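Local coordinates for folylpolyglutamate synthase protein FOLC (Mycobacterium tuberculosis, PDB 2VOR) that probably catalyses the ATP-dependent addition of glutamate to dihydropteroate, forming dihydrofolate, and the stepwise lengthening of the glutamate tail of tetrahydrofolate, at residues A[196-201]-A[353-358]; A[376-381]-A[438-443]. All blocks are in the same frame, centred on the assembly; numbering follows the deposited sequence.

Contact 1: residues A[196-201]-A[353-358]. With CO (cobalt (II) ion), chain E; ACP (phosphomethylphosphonic acid adenylate ester), chain B.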
loop_
_atom_site.group_PDB
_atom_site.type_symbol
_atom_site.label_atom_id
_atom_site.label_comp_id
_atom_site.label_asym_id
_atom_site.label_seq_id
_atom_site.Cartn_x
_atom_site.Cartn_y
_atom_site.Cartn_z
ATOM N N PRO A 196 -2.664 10.539 -2.280
ATOM C CA PRO A 196 -2.794 11.073 -3.655
ATOM C C PRO A 196 -3.540 10.137 -4.639
ATOM O O PRO A 196 -3.333 8.911 -4.635
ATOM C CB PRO A 196 -1.359 11.312 -4.056
ATOM C CG PRO A 196 -0.661 11.686 -2.703
ATOM C CD PRO A 196 -1.317 10.750 -1.716
ATOM N N ILE A 197 -4.449 10.724 -5.424
ATOM C CA ILE A 197 -5.292 9.997 -6.350
ATOM C C ILE A 197 -4.740 10.198 -7.760
ATOM O O ILE A 197 -4.423 11.318 -8.152
ATOM C CB ILE A 197 -6.771 10.467 -6.248
ATOM C CG1 ILE A 197 -7.390 10.006 -4.930
ATOM C CG2 ILE A 197 -7.602 9.993 -7.435
ATOM C CD1 ILE A 197 -8.872 10.359 -4.752
ATOM N N SER A 198 -4.561 9.098 -8.498
ATOM C CA SER A 198 -4.088 9.190 -9.904
ATOM C C SER A 198 -4.431 7.906 -10.678
ATOM O O SER A 198 -5.237 7.114 -10.224
ATOM C CB SER A 198 -2.601 9.605 -9.986
ATOM O OG SER A 198 -1.764 8.494 -9.876
ATOM N N ILE A 199 -3.885 7.698 -11.863
ATOM C CA ILE A 199 -4.241 6.472 -12.615
ATOM C C ILE A 199 -3.492 5.237 -12.099
ATOM O O ILE A 199 -2.288 5.303 -11.803
ATOM C CB ILE A 199 -4.007 6.633 -14.145
ATOM C CG1 ILE A 199 -4.920 7.744 -14.726
ATOM C CG2 ILE A 199 -4.250 5.311 -14.889
ATOM C CD1 ILE A 199 -6.414 7.655 -14.253
ATOM N N ASP A 200 -4.215 4.122 -11.981
ATOM C CA ASP A 200 -3.630 2.831 -11.594
ATOM C C ASP A 200 -4.163 1.665 -12.422
ATOM O O ASP A 200 -3.467 1.147 -13.285
ATOM C CB ASP A 200 -3.897 2.514 -10.130
ATOM C CG ASP A 200 -3.288 1.171 -9.720
ATOM O OD1 ASP A 200 -2.052 1.026 -9.855
ATOM O OD2 ASP A 200 -4.035 0.234 -9.335
ATOM N N HIS A 201 -5.375 1.236 -12.104
ATOM C CA HIS A 201 -6.123 0.269 -12.883
ATOM C C HIS A 201 -6.745 0.945 -14.131
ATOM O O HIS A 201 -7.429 1.936 -14.035
ATOM C CB HIS A 201 -7.230 -0.342 -11.999
ATOM C CG HIS A 201 -8.116 -1.280 -12.747
ATOM N ND1 HIS A 201 -7.738 -2.567 -13.044
ATOM C CD2 HIS A 201 -9.344 -1.110 -13.287
ATOM C CE1 HIS A 201 -8.698 -3.156 -13.732
ATOM N NE2 HIS A 201 -9.672 -2.284 -13.918
ATOM N N ALA A 353 6.270 -0.443 -7.194
ATOM C CA ALA A 353 5.711 0.568 -8.157
ATOM C C ALA A 353 4.946 -0.090 -9.304
ATOM O O ALA A 353 5.497 -0.866 -10.041
ATOM C CB ALA A 353 6.818 1.458 -8.724
ATOM N N HIS A 354 3.664 0.199 -9.435
ATOM C CA HIS A 354 2.858 -0.460 -10.444
ATOM C C HIS A 354 1.929 0.498 -11.184
ATOM O O HIS A 354 0.947 0.090 -11.770
ATOM C CB HIS A 354 2.087 -1.646 -9.876
ATOM C CG HIS A 354 1.212 -1.331 -8.700
ATOM N ND1 HIS A 354 -0.040 -0.748 -8.826
ATOM C CD2 HIS A 354 1.363 -1.613 -7.381
ATOM C CE1 HIS A 354 -0.597 -0.643 -7.632
ATOM N NE2 HIS A 354 0.248 -1.134 -6.738
ATOM N N ASN A 355 2.224 1.770 -11.131
ATOM C CA ASN A 355 1.423 2.737 -11.879
ATOM C C ASN A 355 2.401 3.834 -12.236
ATOM O O ASN A 355 3.515 3.812 -11.719
ATOM C CB ASN A 355 0.192 3.180 -11.050
ATOM C CG ASN A 355 0.556 4.112 -9.890
ATOM O OD1 ASN A 355 1.703 4.326 -9.598
ATOM N ND2 ASN A 355 -0.415 4.715 -9.316
ATOM N N PRO A 356 2.038 4.759 -13.123
ATOM C CA PRO A 356 3.031 5.778 -13.531
ATOM C C PRO A 356 3.465 6.798 -12.471
ATOM O O PRO A 356 4.618 7.188 -12.439
ATOM C CB PRO A 356 2.358 6.503 -14.707
ATOM C CG PRO A 356 1.328 5.507 -15.253
ATOM C CD PRO A 356 0.813 4.831 -13.938
ATOM N N ALA A 357 2.549 7.248 -11.631
ATOM C CA ALA A 357 2.898 8.124 -10.534
ATOM C C ALA A 357 3.879 7.403 -9.589
ATOM O O ALA A 357 4.862 7.983 -9.159
ATOM C CB ALA A 357 1.627 8.543 -9.796
ATOM N N GLY A 358 3.641 6.129 -9.288
ATOM C CA GLY A 358 4.549 5.311 -8.423
ATOM C C GLY A 358 5.921 5.093 -9.076
ATOM O O GLY A 358 6.954 5.219 -8.455
HETATM CO CO CO E . -11.453 -3.024 -15.106
HETATM P PG ACP B . -0.330 -1.179 -3.295
HETATM O O1G ACP B . -0.188 -1.415 -1.506
HETATM O O2G ACP B . -1.435 -1.939 -4.072
HETATM O O3G ACP B . 1.055 -1.416 -3.822
HETATM P PB ACP B . -0.710 1.586 -2.127
HETATM O O1B ACP B . -1.646 2.687 -2.422
HETATM O O2B ACP B . -1.145 0.866 -0.911
HETATM C C3B ACP B . -1.131 0.445 -3.517
HETATM P PA ACP B . 1.840 1.709 -1.107
HETATM O O1A ACP B . 2.239 0.208 -1.350
HETATM O O2A ACP B . 2.700 2.584 -0.224
HETATM O O3A ACP B . 0.723 2.218 -2.222
HETATM O "O5'" ACP B . 2.990 2.109 -2.331
HETATM C "C5'" ACP B . 3.069 1.478 -3.697
HETATM C "C4'" ACP B . 4.160 2.092 -4.553
HETATM O "O4'" ACP B . 3.681 3.441 -4.759
HETATM C "C3'" ACP B . 5.423 2.304 -3.721
HETATM O "O3'" ACP B . 6.355 1.244 -3.873
HETATM C "C2'" ACP B . 6.032 3.594 -4.259
HETATM O "O2'" ACP B . 6.742 3.367 -5.480
HETATM C "C1'" ACP B . 4.814 4.373 -4.662
HETATM N N9 ACP B . 4.263 5.391 -3.706
HETATM C C8 ACP B . 3.939 5.243 -2.383
HETATM N N7 ACP B . 3.419 6.387 -1.907
HETATM C C5 ACP B . 3.449 7.268 -2.927
HETATM C C6 ACP B . 3.045 8.582 -3.059
HETATM N N6 ACP B . 2.526 9.248 -2.028
HETATM N N1 ACP B . 3.170 9.151 -4.267
HETATM C C2 ACP B . 3.707 8.535 -5.304
HETATM N N3 ACP B . 4.108 7.278 -5.224
HETATM C C4 ACP B . 3.959 6.637 -4.064
HETATM O O HOH W 1 -0.625 7.042 -12.064
HETATM O O HOH W 2 -12.704 -2.115 -14.058
HETATM O O HOH W 3 -9.590 -3.460 -16.110
HETATM O O HOH W 4 -11.168 -5.340 -14.829
#
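Asp200 reaches out to the imidazole of His354 and meets it at the ring edge. Its OD1 lies 2.9 Å from His354 ND1, close to the ring plane, but the N-H...O angle of 125° makes this a weak bond, and the carboxylate is turned 63° from the ring. A chi1 of 55° brings the His354 ring into the gap between Asp200 and the ATP analogue, and its turn about CB-CG directs ND1 to Asp200 and NE2 to the phosphate. His354 NE2 makes weak hydrogen bonds to the gamma-phosphate oxygens of the analogue, 3.0 Å to O3G and 3.3 Å to O2G. A histidine suits this place because its two nitrogens can span carboxylate and phosphate. Asp200 and His354 are both seen as magnesium ligands in this protein, and Lys385 forms a salt bridge with Asp200 OD2.

The two ends of the Asn355 amide do different work. Asn355 OD1 caps helix 356-369 by accepting from Gly358 N (2.7 Å), as befits an N-cap asparagine, while Asn355 ND2 gives a weak bond to Ile199 O (3.2 Å) and another bond to Asn73. Farther along, Ser198 OG lies 3.4 Å from the small methyl CB of Ala357, and a water joins that hydroxyl to Ala357 N.

Segment 196-201 belongs to the loop between strand 191-194 and helix 209-216, with Ile197 and Ile199 resting on Ile212 of that helix. Residues 353-358 follow strand 347-350 and open helix 356-369, bringing the C-terminal ligase domain against the N-terminal, nucleotide-binding P-loop domain.

Contact 2: residues A[376-381]-A[438-443]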
loop_
_atom_site.group_PDB
_atom_site.type_symbol
_atom_site.label_atom_id
_atom_site.label_comp_id
_atom_site.label_asym_id
_atom_site.label_seq_id
_atom_site.Cartn_x
_atom_site.Cartn_y
_atom_site.Cartn_z
ATOM N N VAL A 376 20.223 -1.571 -13.506
ATOM C CA VAL A 376 19.416 -2.482 -14.271
ATOM C C VAL A 376 18.040 -2.673 -13.574
ATOM O O VAL A 376 17.986 -2.833 -12.386
ATOM C CB VAL A 376 20.131 -3.863 -14.378
ATOM C CG1 VAL A 376 19.260 -4.880 -15.174
ATOM C CG2 VAL A 376 21.511 -3.703 -15.005
ATOM N N GLY A 377 16.946 -2.626 -14.327
ATOM C CA GLY A 377 15.633 -2.886 -13.791
ATOM C C GLY A 377 15.227 -4.332 -14.109
ATOM O O GLY A 377 15.469 -4.812 -15.192
ATOM N N VAL A 378 14.602 -5.018 -13.160
ATOM C CA VAL A 378 14.034 -6.319 -13.387
ATOM C C VAL A 378 12.574 -6.023 -13.251
ATOM O O VAL A 378 12.165 -5.385 -12.280
ATOM C CB VAL A 378 14.533 -7.351 -12.336
ATOM C CG1 VAL A 378 13.679 -8.652 -12.340
ATOM C CG2 VAL A 378 15.996 -7.704 -12.585
ATOM N N LEU A 379 11.772 -6.408 -14.249
ATOM C CA LEU A 379 10.414 -5.888 -14.368
ATOM C C LEU A 379 9.318 -6.939 -14.622
ATOM O O LEU A 379 9.411 -7.698 -15.562
ATOM C CB LEU A 379 10.388 -4.841 -15.493
ATOM C CG LEU A 379 9.225 -3.873 -15.461
ATOM C CD1 LEU A 379 9.291 -2.989 -14.247
ATOM C CD2 LEU A 379 9.274 -3.020 -16.741
ATOM N N SER A 380 8.262 -6.978 -13.810
ATOM C CA SER A 380 7.110 -7.724 -14.235
ATOM C C SER A 380 5.888 -6.946 -13.826
ATOM O O SER A 380 5.805 -6.457 -12.698
ATOM C CB SER A 380 7.070 -9.091 -13.591
ATOM O OG SER A 380 6.025 -9.921 -14.118
ATOM N N VAL A 381 4.915 -6.874 -14.736
ATOM C CA VAL A 381 3.781 -6.000 -14.555
ATOM C C VAL A 381 2.488 -6.832 -14.761
ATOM O O VAL A 381 2.507 -7.814 -15.490
ATOM C CB VAL A 381 3.906 -4.772 -15.548
ATOM C CG1 VAL A 381 2.760 -3.801 -15.335
ATOM C CG2 VAL A 381 5.249 -4.023 -15.343
ATOM N N ASP A 438 15.819 -16.346 -12.713
ATOM C CA ASP A 438 16.610 -16.103 -13.920
ATOM C C ASP A 438 16.829 -14.610 -14.217
ATOM O O ASP A 438 17.969 -14.214 -14.529
ATOM C CB ASP A 438 16.008 -16.803 -15.155
ATOM C CG ASP A 438 16.082 -18.357 -15.060
ATOM O OD1 ASP A 438 16.755 -18.892 -14.134
ATOM O OD2 ASP A 438 15.480 -19.035 -15.931
ATOM N N ALA A 439 15.761 -13.802 -14.137
ATOM C CA ALA A 439 15.822 -12.367 -14.452
ATOM C C ALA A 439 16.804 -11.692 -13.527
ATOM O O ALA A 439 17.538 -10.857 -13.963
ATOM C CB ALA A 439 14.436 -11.710 -14.334
ATOM N N ILE A 440 16.834 -12.062 -12.243
ATOM C CA ILE A 440 17.854 -11.528 -11.336
ATOM C C ILE A 440 19.304 -12.010 -11.668
ATOM O O ILE A 440 20.293 -11.292 -11.416
ATOM C CB ILE A 440 17.474 -11.759 -9.872
ATOM C CG1 ILE A 440 16.137 -11.054 -9.545
ATOM C CG2 ILE A 440 18.560 -11.208 -8.887
ATOM C CD1 ILE A 440 15.461 -11.606 -8.278
ATOM N N ASP A 441 19.427 -13.218 -12.223
ATOM C CA ASP A 441 20.722 -13.734 -12.665
ATOM C C ASP A 441 21.221 -12.926 -13.882
ATOM O O ASP A 441 22.356 -12.449 -13.881
ATOM C CB ASP A 441 20.671 -15.241 -13.020
ATOM C CG ASP A 441 20.543 -16.185 -11.755
ATOM O OD1 ASP A 441 20.264 -15.708 -10.589
ATOM O OD2 ASP A 441 20.716 -17.437 -11.956
ATOM N N VAL A 442 20.380 -12.782 -14.902
ATOM C CA VAL A 442 20.717 -11.912 -16.037
ATOM C C VAL A 442 21.130 -10.481 -15.588
ATOM O O VAL A 442 22.157 -9.963 -16.052
ATOM C CB VAL A 442 19.586 -11.851 -17.136
ATOM C CG1 VAL A 442 19.904 -10.775 -18.170
ATOM C CG2 VAL A 442 19.413 -13.180 -17.814
ATOM N N ALA A 443 20.340 -9.854 -14.706
ATOM C CA ALA A 443 20.628 -8.491 -14.260
ATOM C C ALA A 443 21.952 -8.443 -13.497
ATOM O O ALA A 443 22.742 -7.503 -13.615
ATOM C CB ALA A 443 19.489 -7.920 -13.399
#
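Val378 offers its two methyls to the helix as a forked bump, and each prong meets a different alanine. Val378 CG1 touches CB of Ala439 at 3.7 Å; Val378 CG2 touches CB of Ala443 at 3.6 Å. The fork is valine's own branching; a chi1 of 166° turns it so that CG1 is anti to the backbone N and CG2 anti to the carbonyl carbon, setting the methyls along the helix. Two residues back on the same face of the strand, Val376 adds a third methyl: its CG1 lies 3.5 Å from Ala443 CB. The single carbon of Ala443 therefore fills the notch between the two valines, touching one methyl of each.

The fit depends on matched spacing. Alternate residues of the strand point to the helix, while Ala439 and Ala443 stand one helical turn apart on the facing side, so valine and alanine alternate along the interface. Branched valines suit an extended strand and provide broad knobs, whereas alanines leave the helix surface low enough for the axes of strand 376-379 and helix 438-443 to come within 8.8 Å. Ile440 is more peripheral, with CG1 4.4 Å from Val378 CG1, and its longer chain also meets Ile468. No hydrogen bond crosses the interface; its side chains are purely apolar. Val402 and Ile466, from the strands flanking 374-379, extend the same surface beneath Ala439 and Ala443.

Strand 376-379 and helix 438-443 run nearly antiparallel, their directions 169° apart. This is the layered packing of a Rossmann-like alpha/beta domain: helix 436-451 carries the chain from edge strand 430-432 back across the parallel part of the sheet to strand 464-469, a beta-alpha-beta crossover that lays it over strand 374-379.

In the fold
Contact 1 joins the N-terminal P-loop domain and the C-terminal ligase domain at the nucleotide, whereas contact 2 lies wholly inside the C-terminal domain. Chain order ties them together: helix 356-369, begun in contact 1, is followed, after a short connection, by strand 374-379, which supplies one side of contact 2. Their centres are about 21 Å apart and their nearest atoms about 6 Å, so they do not touch. At contact 1, the side chain of His354 is about 7 Å from that of Lys75, which binds ADP. Contact 2 stands farther back, with the side chain of Val378 about 11 Å from that of Asp351, another ADP-binding residue, and forms part of the domain's hydrophobic core.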